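Long-range contacts in FrnE protein (Deinococcus radiodurans, PDB 5CO3), which probably acts as a cytoplasmic disulfide oxidoreductase of the DsbA-like thioredoxin class, forming, reducing or exchanging disulfide bonds in other proteins: residues Trp17-Cys22 with Phe52-Ser57; Val48-Glu53 with Glu180-Gln185. All blocks are in the same frame, centred on the assembly; numbering follows the deposited sequence. Where two conformers were deposited one is given.

Interaction 1: Trp17-Cys22 with Phe52-Ser57; sequences WSDIAC and FELDPS
The polar side of this contact runs through D19, whose side chain meets the backbone of F52, E53 and L54 where the two segments leave neighbouring strands. With CG anti to the backbone N (chi1 -163°), the carboxylate reaches over to the opposing loop. D19 OD2 takes the N-H of L54 at 2.9 Å in a nearly straight bond (172°), the donor arriving from above the carboxylate plane, 43° out of it. One water extends the grip, donating to OD2 and accepting from D55 N at 3.0 Å, so L54 N directly and D55 N through the water are tied to the same oxygen. The other oxygen, OD1, is held by H113 and T109 outside the two segments. F52 O lies 3.0 Å from D19 CG, a carbonyl oxygen beside the carboxylate carbon and not a bonding partner. Backbone pairing adds little: F52 N gives S18 O only a weak, bent bond of 3.1 Å, where the parallel strands 12-18 and 45-51 come to an end.

L54 CG packs as carbon on oxygen against D19 OD2 at 3.4 Å. Apolar contacts are looser: L54 CD1 reaches C22 CB at 4.2 Å, and F52 CB sits at the edge of the W17 indole, near its plane, 4.4 Å from W17 CD1.

Between these points D19 to C22 form a type I turn, closed by C22 N to D19 O, and helix 23-38 begins next. C22 opens a CxxC pair with C25 and forms disulfides with C25 or C244 in structures of this protein, but neither disulfide is present here. A turn from the first strand into a CxxC helix start, flanked by the loop after the second strand, is the layout of the thioredoxin-fold redox site, which C22 and C25 probably form here.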
ATOM      1  N   TRP A  17      -3.073   3.656   2.191  1.00 33.00           N
ATOM      2  CA  TRP A  17      -1.839   4.406   1.964  1.00 27.06           C
ATOM      3  C   TRP A  17      -0.647   3.520   2.286  1.00 31.04           C
ATOM      4  O   TRP A  17      -0.629   2.808   3.290  1.00 30.62           O
ATOM      5  CB  TRP A  17      -1.819   5.683   2.800  1.00 30.53           C
ATOM      6  CG  TRP A  17      -2.510   6.838   2.124  1.00 30.31           C
ATOM      7  CD1 TRP A  17      -1.928   7.807   1.358  1.00 30.32           C
ATOM      8  CD2 TRP A  17      -3.911   7.133   2.145  1.00 38.81           C
ATOM      9  NE1 TRP A  17      -2.877   8.692   0.906  1.00 32.00           N
ATOM     10  CE2 TRP A  17      -4.105   8.303   1.379  1.00 37.26           C
ATOM     11  CE3 TRP A  17      -5.019   6.526   2.743  1.00 36.48           C
ATOM     12  CZ2 TRP A  17      -5.363   8.871   1.189  1.00 40.14           C
ATOM     13  CZ3 TRP A  17      -6.271   7.099   2.559  1.00 41.79           C
ATOM     14  CH2 TRP A  17      -6.430   8.258   1.787  1.00 40.09           C
ATOM     15  N   SER A  18       0.360   3.560   1.420  1.00 28.09           N
ATOM     16  CA  SER A  18       1.440   2.605   1.516  1.00 26.07           C
ATOM     17  C   SER A  18       2.671   3.168   0.810  1.00 25.77           C
ATOM     18  O   SER A  18       2.528   3.955  -0.123  1.00 27.40           O
ATOM     19  CB  SER A  18       1.019   1.284   0.890  1.00 28.26           C
ATOM     20  OG  SER A  18       2.064   0.347   0.935  1.00 30.33           O
ATOM     21  N   ASP A  19       3.852   2.775   1.276  1.00 29.28           N
ATOM     22  CA  ASP A  19       5.091   3.041   0.551  1.00 25.84           C
ATOM     23  C   ASP A  19       5.752   1.730   0.171  1.00 24.10           C
ATOM     24  O   ASP A  19       5.763   0.767   0.937  1.00 25.36           O
ATOM     25  CB  ASP A  19       6.069   3.892   1.374  1.00 25.54           C
ATOM     26  CG  ASP A  19       7.167   4.535   0.511  1.00 33.21           C
ATOM     27  OD1 ASP A  19       7.140   4.391  -0.735  1.00 24.39           O
ATOM     28  OD2 ASP A  19       8.041   5.205   1.084  1.00 27.54           O
ATOM     29  N   ILE A  20       6.298   1.720  -1.039  1.00 25.58           N
ATOM     30  CA  ILE A  20       7.025   0.566  -1.551  0.61 24.03           C
ATOM     31  C   ILE A  20       8.232   0.269  -0.670  1.00 22.70           C
ATOM     32  O   ILE A  20       8.616  -0.895  -0.504  1.00 22.98           O
ATOM     33  CB  ILE A  20       7.463   0.805  -3.014  0.61 22.08           C
ATOM     34  CG1 ILE A  20       6.228   0.848  -3.913  0.61 24.97           C
ATOM     35  CG2 ILE A  20       8.430  -0.270  -3.494  0.61 23.75           C
ATOM     36  CD1 ILE A  20       6.188   1.989  -4.865  0.61 26.77           C
ATOM     37  N   ALA A  21       8.799   1.310  -0.068  1.00 22.63           N
ATOM     38  CA  ALA A  21       9.981   1.122   0.781  1.00 23.47           C
ATOM     39  C   ALA A  21       9.674   0.622   2.194  1.00 24.09           C
ATOM     40  O   ALA A  21      10.593   0.428   2.982  1.00 24.62           O
ATOM     41  CB  ALA A  21      10.791   2.440   0.859  1.00 23.34           C
ATOM     42  N   CYS A  22       8.401   0.380   2.527  1.00 23.85           N
ATOM     43  CA  CYS A  22       8.060  -0.021   3.891  1.00 25.46           C
ATOM     44  C   CYS A  22       7.775  -1.517   3.995  1.00 23.49           C
ATOM     45  O   CYS A  22       6.838  -2.009   3.380  1.00 23.65           O
ATOM     46  CB  CYS A  22       6.847   0.766   4.393  1.00 25.67           C
ATOM     47  SG  CYS A  22       6.356   0.326   6.078  1.00 30.21           S
ATOM     48  N   PHE A  52       2.261   6.997  -0.691  1.00 30.00           N
ATOM     49  CA  PHE A  52       2.844   7.558   0.512  1.00 34.08           C
ATOM     50  C   PHE A  52       4.348   7.369   0.389  1.00 28.37           C
ATOM     51  O   PHE A  52       4.804   6.297  -0.020  1.00 29.08           O
ATOM     52  CB  PHE A  52       2.304   6.873   1.763  1.00 32.49           C
ATOM     53  CG  PHE A  52       2.664   7.568   3.047  1.00 35.44           C
ATOM     54  CD1 PHE A  52       3.905   7.375   3.630  1.00 36.40           C
ATOM     55  CD2 PHE A  52       1.748   8.390   3.689  1.00 34.44           C
ATOM     56  CE1 PHE A  52       4.232   7.998   4.815  1.00 37.33           C
ATOM     57  CE2 PHE A  52       2.069   9.013   4.876  1.00 37.06           C
ATOM     58  CZ  PHE A  52       3.320   8.821   5.436  1.00 43.65           C
ATOM     59  N   GLU A  53       5.100   8.418   0.701  1.00 33.85           N
ATOM     60  CA  GLU A  53       6.553   8.343   0.708  1.00 33.50           C
ATOM     61  C   GLU A  53       7.071   8.577   2.111  1.00 38.02           C
ATOM     62  O   GLU A  53       6.840   9.640   2.687  1.00 39.87           O
ATOM     63  CB  GLU A  53       7.160   9.371  -0.254  1.00 30.70           C
ATOM     64  CG  GLU A  53       7.254   8.881  -1.689  1.00 28.80           C
ATOM     65  CD  GLU A  53       7.772   9.949  -2.642  1.00 36.71           C
ATOM     66  OE1 GLU A  53       9.001  10.031  -2.874  1.00 38.20           O
ATOM     67  OE2 GLU A  53       6.938  10.722  -3.159  1.00 36.84           O
ATOM     68  N   LEU A  54       7.760   7.579   2.661  1.00 37.90           N
ATOM     69  CA  LEU A  54       8.413   7.741   3.954  1.00 38.74           C
ATOM     70  C   LEU A  54       9.343   8.939   3.934  1.00 36.98           C
ATOM     71  O   LEU A  54       9.430   9.680   4.904  1.00 41.54           O
ATOM     72  CB  LEU A  54       9.204   6.494   4.329  1.00 31.50           C
ATOM     73  CG  LEU A  54       8.403   5.204   4.465  1.00 37.07           C
ATOM     74  CD1 LEU A  54       9.349   4.066   4.801  1.00 33.96           C
ATOM     75  CD2 LEU A  54       7.322   5.375   5.524  1.00 41.21           C
ATOM     76  N   ASP A  55      10.037   9.124   2.818  1.00 35.90           N
ATOM     77  CA  ASP A  55      10.995  10.214   2.683  1.00 40.08           C
ATOM     78  C   ASP A  55      10.973  10.771   1.264  1.00 37.65           C
ATOM     79  O   ASP A  55      11.746  10.340   0.409  1.00 38.79           O
ATOM     80  CB  ASP A  55      12.402   9.732   3.048  1.00 42.29           C
ATOM     81  CG  ASP A  55      13.442  10.850   3.026  1.00 49.41           C
ATOM     82  OD1 ASP A  55      13.082  12.052   2.946  1.00 48.96           O
ATOM     83  OD2 ASP A  55      14.639  10.509   3.107  1.00 53.78           O
ATOM     84  N   PRO A  56      10.078  11.734   1.015  1.00 44.63           N
ATOM     85  CA  PRO A  56       9.906  12.351  -0.303  1.00 43.37           C
ATOM     86  C   PRO A  56      11.184  13.042  -0.781  1.00 41.33           C
ATOM     87  O   PRO A  56      11.408  13.163  -1.978  1.00 43.32           O
ATOM     88  CB  PRO A  56       8.787  13.377  -0.074  1.00 46.91           C
ATOM     89  CG  PRO A  56       8.137  12.982   1.211  1.00 49.42           C
ATOM     90  CD  PRO A  56       9.209  12.348   2.032  1.00 46.78           C
ATOM     91  N   SER A  57      12.025  13.474   0.146  1.00 43.77           N
ATOM     92  CA  SER A  57      13.253  14.176  -0.209  0.63 45.44           C
ATOM     93  C   SER A  57      14.446  13.229  -0.314  1.00 44.86           C
ATOM     94  O   SER A  57      15.585  13.674  -0.389  1.00 47.20           O
ATOM     95  CB  SER A  57      13.556  15.264   0.815  0.63 48.92           C
ATOM     96  OG  SER A  57      13.845  14.688   2.076  0.63 45.48           O
TER
HETATM   97  O   HOH W   1      10.181   7.072   0.697  1.00 28.00           O

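Interaction 2: Val48-Glu53 with Glu180-Gln185; sequences VWHSFE and EAQAQQ
A183 lies in the plane of the F52 ring, at its edge: CB is 3.8 Å from CD2 and 4.0 Å from CE2, while V191 from a nearby loop also touches this side chain. The H50 imidazole stacks with W17 of the adjoining strand, and Q182 approaches it obliquely, OE1 standing 4.3 Å from ND1. Both nitrogens of the imidazole are engaged elsewhere, ND1 with D179 and NE2 with D15, which fixes the rotation of the ring. The remaining flat groups are the carboxylates of E53 and E180, turned 41° against each other; E180 OE2 comes in obliquely along the E53 side chain, close to CG as well as OE2.

The OE2 atoms of E53 and E180 are just 2.6 Å apart, so one of the two acids probably carries a proton. R177 would further ease the repulsion: its NH1 makes salt bridges to E53 OE2 and to E180 OE1. E180 reaches the loop with CG anti to its own carbonyl carbon (chi1 -62°) and an extended chain beyond; E53 comes across it in a similar extended form, its CG 3.2 Å from E180 OE2.

E180 CG also packs 3.5 Å from S51 O. This carbonyl is buried by the contact and has no polar partner in the model. The rest of S51 is well served, N by D179 and OG by H117 and a glycerol, the latter probably from the crystallisation liquor.

Thus one turn of helix 173-186 is set against the end of edge strand 45-51 and the start of the loop behind it. A largely helical stretch separates the two in sequence, and the helix leads back to strand 193-196, a topology found in DsbA-like proteins, where a helical insertion interrupts the thioredoxin fold.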
ATOM      1  N   VAL A  48      -8.435   0.643  -3.175  1.00 38.72           N
ATOM      2  CA  VAL A  48      -7.744   1.727  -3.867  1.00 39.26           C
ATOM      3  C   VAL A  48      -6.430   2.024  -3.156  1.00 40.44           C
ATOM      4  O   VAL A  48      -6.432   2.424  -1.990  1.00 42.89           O
ATOM      5  CB  VAL A  48      -8.600   3.013  -3.922  1.00 39.59           C
ATOM      6  CG1 VAL A  48      -7.802   4.182  -4.523  1.00 39.96           C
ATOM      7  CG2 VAL A  48      -9.873   2.767  -4.707  1.00 39.47           C
ATOM      8  N   TRP A  49      -5.307   1.818  -3.841  1.00 37.08           N
ATOM      9  CA  TRP A  49      -4.021   2.136  -3.239  1.00 36.32           C
ATOM     10  C   TRP A  49      -3.751   3.629  -3.399  1.00 35.21           C
ATOM     11  O   TRP A  49      -4.140   4.248  -4.398  1.00 36.34           O
ATOM     12  CB  TRP A  49      -2.888   1.287  -3.855  1.00 35.47           C
ATOM     13  CG  TRP A  49      -3.017  -0.182  -3.507  1.00 39.15           C
ATOM     14  CD1 TRP A  49      -3.679  -1.139  -4.225  1.00 33.71           C
ATOM     15  CD2 TRP A  49      -2.503  -0.843  -2.335  1.00 39.96           C
ATOM     16  NE1 TRP A  49      -3.600  -2.360  -3.576  1.00 32.60           N
ATOM     17  CE2 TRP A  49      -2.883  -2.202  -2.416  1.00 34.38           C
ATOM     18  CE3 TRP A  49      -1.747  -0.418  -1.233  1.00 38.10           C
ATOM     19  CZ2 TRP A  49      -2.546  -3.141  -1.427  1.00 34.65           C
ATOM     20  CZ3 TRP A  49      -1.409  -1.349  -0.255  1.00 34.03           C
ATOM     21  CH2 TRP A  49      -1.812  -2.694  -0.358  1.00 37.67           C
ATOM     22  N   HIS A  50      -3.125   4.207  -2.382  1.00 37.38           N
ATOM     23  CA  HIS A  50      -2.736   5.609  -2.401  1.00 34.18           C
ATOM     24  C   HIS A  50      -1.257   5.722  -2.100  1.00 32.52           C
ATOM     25  O   HIS A  50      -0.711   4.943  -1.313  1.00 32.99           O
ATOM     26  CB  HIS A  50      -3.534   6.426  -1.388  1.00 37.58           C
ATOM     27  CG  HIS A  50      -5.003   6.472  -1.671  1.00 38.85           C
ATOM     28  ND1 HIS A  50      -5.592   7.485  -2.392  1.00 45.13           N
ATOM     29  CD2 HIS A  50      -5.999   5.618  -1.333  1.00 38.94           C
ATOM     30  CE1 HIS A  50      -6.892   7.257  -2.485  1.00 44.32           C
ATOM     31  NE2 HIS A  50      -7.163   6.129  -1.853  1.00 41.60           N
ATOM     32  N   SER A  51      -0.620   6.694  -2.740  1.00 33.66           N
ATOM     33  CA  SER A  51       0.815   6.901  -2.606  1.00 33.77           C
ATOM     34  C   SER A  51       1.186   7.514  -1.269  1.00 33.39           C
ATOM     35  O   SER A  51       0.525   8.432  -0.781  1.00 36.28           O
ATOM     36  CB  SER A  51       1.331   7.793  -3.735  1.00 35.02           C
ATOM     37  OG  SER A  51       0.914   7.312  -4.995  1.00 37.00           O
ATOM     38  N   PHE A  52       2.261   6.997  -0.691  1.00 30.00           N
ATOM     39  CA  PHE A  52       2.844   7.558   0.512  1.00 34.08           C
ATOM     40  C   PHE A  52       4.348   7.369   0.389  1.00 28.37           C
ATOM     41  O   PHE A  52       4.804   6.297  -0.020  1.00 29.08           O
ATOM     42  CB  PHE A  52       2.304   6.873   1.763  1.00 32.49           C
ATOM     43  CG  PHE A  52       2.664   7.568   3.047  1.00 35.44           C
ATOM     44  CD1 PHE A  52       3.905   7.375   3.630  1.00 36.40           C
ATOM     45  CD2 PHE A  52       1.748   8.390   3.689  1.00 34.44           C
ATOM     46  CE1 PHE A  52       4.232   7.998   4.815  1.00 37.33           C
ATOM     47  CE2 PHE A  52       2.069   9.013   4.876  1.00 37.06           C
ATOM     48  CZ  PHE A  52       3.320   8.821   5.436  1.00 43.65           C
ATOM     49  N   GLU A  53       5.100   8.418   0.701  1.00 33.85           N
ATOM     50  CA  GLU A  53       6.553   8.343   0.708  1.00 33.50           C
ATOM     51  C   GLU A  53       7.071   8.577   2.111  1.00 38.02           C
ATOM     52  O   GLU A  53       6.840   9.640   2.687  1.00 39.87           O
ATOM     53  CB  GLU A  53       7.160   9.371  -0.254  1.00 30.70           C
ATOM     54  CG  GLU A  53       7.254   8.881  -1.689  1.00 28.80           C
ATOM     55  CD  GLU A  53       7.772   9.949  -2.642  1.00 36.71           C
ATOM     56  OE1 GLU A  53       9.001  10.031  -2.874  1.00 38.20           O
ATOM     57  OE2 GLU A  53       6.938  10.722  -3.159  1.00 36.84           O
ATOM     58  N   GLU A 180      -0.298  12.038  -1.265  1.00 39.32           N
ATOM     59  CA  GLU A 180       0.503  12.272  -0.076  1.00 39.25           C
ATOM     60  C   GLU A 180      -0.031  13.435   0.750  1.00 42.34           C
ATOM     61  O   GLU A 180      -0.018  13.395   1.983  1.00 44.74           O
ATOM     62  CB  GLU A 180       1.956  12.511  -0.484  1.00 38.27           C
ATOM     63  CG  GLU A 180       2.549  11.297  -1.179  1.00 36.22           C
ATOM     64  CD  GLU A 180       3.874  11.558  -1.868  1.00 39.90           C
ATOM     65  OE1 GLU A 180       4.232  12.728  -2.104  1.00 42.34           O
ATOM     66  OE2 GLU A 180       4.556  10.575  -2.185  1.00 34.85           O
ATOM     67  N   ALA A 181      -0.487  14.477   0.062  1.00 46.52           N
ATOM     68  CA  ALA A 181      -1.122  15.604   0.724  1.00 53.09           C
ATOM     69  C   ALA A 181      -2.371  15.139   1.466  1.00 53.55           C
ATOM     70  O   ALA A 181      -2.620  15.542   2.601  1.00 50.17           O
ATOM     71  CB  ALA A 181      -1.460  16.688  -0.286  1.00 50.65           C
ATOM     72  N   GLN A 182      -3.144  14.267   0.831  1.00 47.27           N
ATOM     73  CA  GLN A 182      -4.368  13.781   1.449  1.00 53.87           C
ATOM     74  C   GLN A 182      -4.060  13.006   2.732  1.00 47.11           C
ATOM     75  O   GLN A 182      -4.757  13.164   3.740  1.00 48.52           O
ATOM     76  CB  GLN A 182      -5.163  12.913   0.476  1.00 46.52           C
ATOM     77  CG  GLN A 182      -6.560  12.593   0.980  1.00 63.67           C
ATOM     78  CD  GLN A 182      -7.382  11.796  -0.010  1.00 59.73           C
ATOM     79  OE1 GLN A 182      -6.872  11.335  -1.032  1.00 56.61           O
ATOM     80  NE2 GLN A 182      -8.669  11.633   0.288  1.00 60.48           N
ATOM     81  N   ALA A 183      -3.005  12.192   2.703  1.00 43.54           N
ATOM     82  CA  ALA A 183      -2.569  11.467   3.898  1.00 46.44           C
ATOM     83  C   ALA A 183      -2.196  12.453   4.999  1.00 49.12           C
ATOM     84  O   ALA A 183      -2.607  12.304   6.153  1.00 48.31           O
ATOM     85  CB  ALA A 183      -1.390  10.550   3.581  1.00 40.72           C
ATOM     86  N   GLN A 184      -1.427  13.470   4.626  1.00 46.64           N
ATOM     87  CA  GLN A 184      -1.014  14.498   5.566  1.00 49.83           C
ATOM     88  C   GLN A 184      -2.228  15.187   6.180  1.00 51.53           C
ATOM     89  O   GLN A 184      -2.301  15.360   7.399  1.00 53.41           O
ATOM     90  CB  GLN A 184      -0.107  15.518   4.874  1.00 55.60           C
ATOM     91  CG  GLN A 184       0.746  16.331   5.826  1.00 65.27           C
ATOM     92  CD  GLN A 184       2.015  16.838   5.171  1.00 77.84           C
ATOM     93  OE1 GLN A 184       2.209  16.681   3.964  1.00 83.05           O
ATOM     94  NE2 GLN A 184       2.893  17.442   5.965  1.00 82.24           N
ATOM     95  N   GLN A 185      -3.184  15.561   5.332  1.00 52.35           N
ATOM     96  CA  GLN A 185      -4.400  16.234   5.789  1.00 58.96           C
ATOM     97  C   GLN A 185      -5.177  15.353   6.759  1.00 59.06           C
ATOM     98  O   GLN A 185      -5.733  15.838   7.746  1.00 58.99           O
ATOM     99  CB  GLN A 185      -5.287  16.613   4.599  1.00 58.92           C
ATOM    100  CG  GLN A 185      -4.695  17.694   3.703  1.00 60.49           C
ATOM    101  CD  GLN A 185      -5.274  17.671   2.301  1.00 63.86           C
ATOM    102  OE1 GLN A 185      -6.126  16.839   1.977  1.00 63.95           O
ATOM    103  NE2 GLN A 185      -4.810  18.584   1.458  1.00 65.25           N
TER

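How the interactions relate
Interactions 1 and 2 share F52 and E53 and touch directly, so the end of strand 45-51 is gripped by its neighbour 12-18 and by helix 173-186 together. W17 lies between them, its CD1 3.6 Å from A183 CB, and S18 N probably bonds to H50 O at 3.2 Å. Interaction 1 is the more buried and includes the first cysteine of the CxxC pair; its chemistry is one carboxylate bonded to a backbone N-H, with a water carrying it to the next. Interaction 2, partly buried, relies on side chains: an acid pair shared with an arginine, and an alanine at a ring edge. One joins loops at strand ends, the other strand and loop to helix.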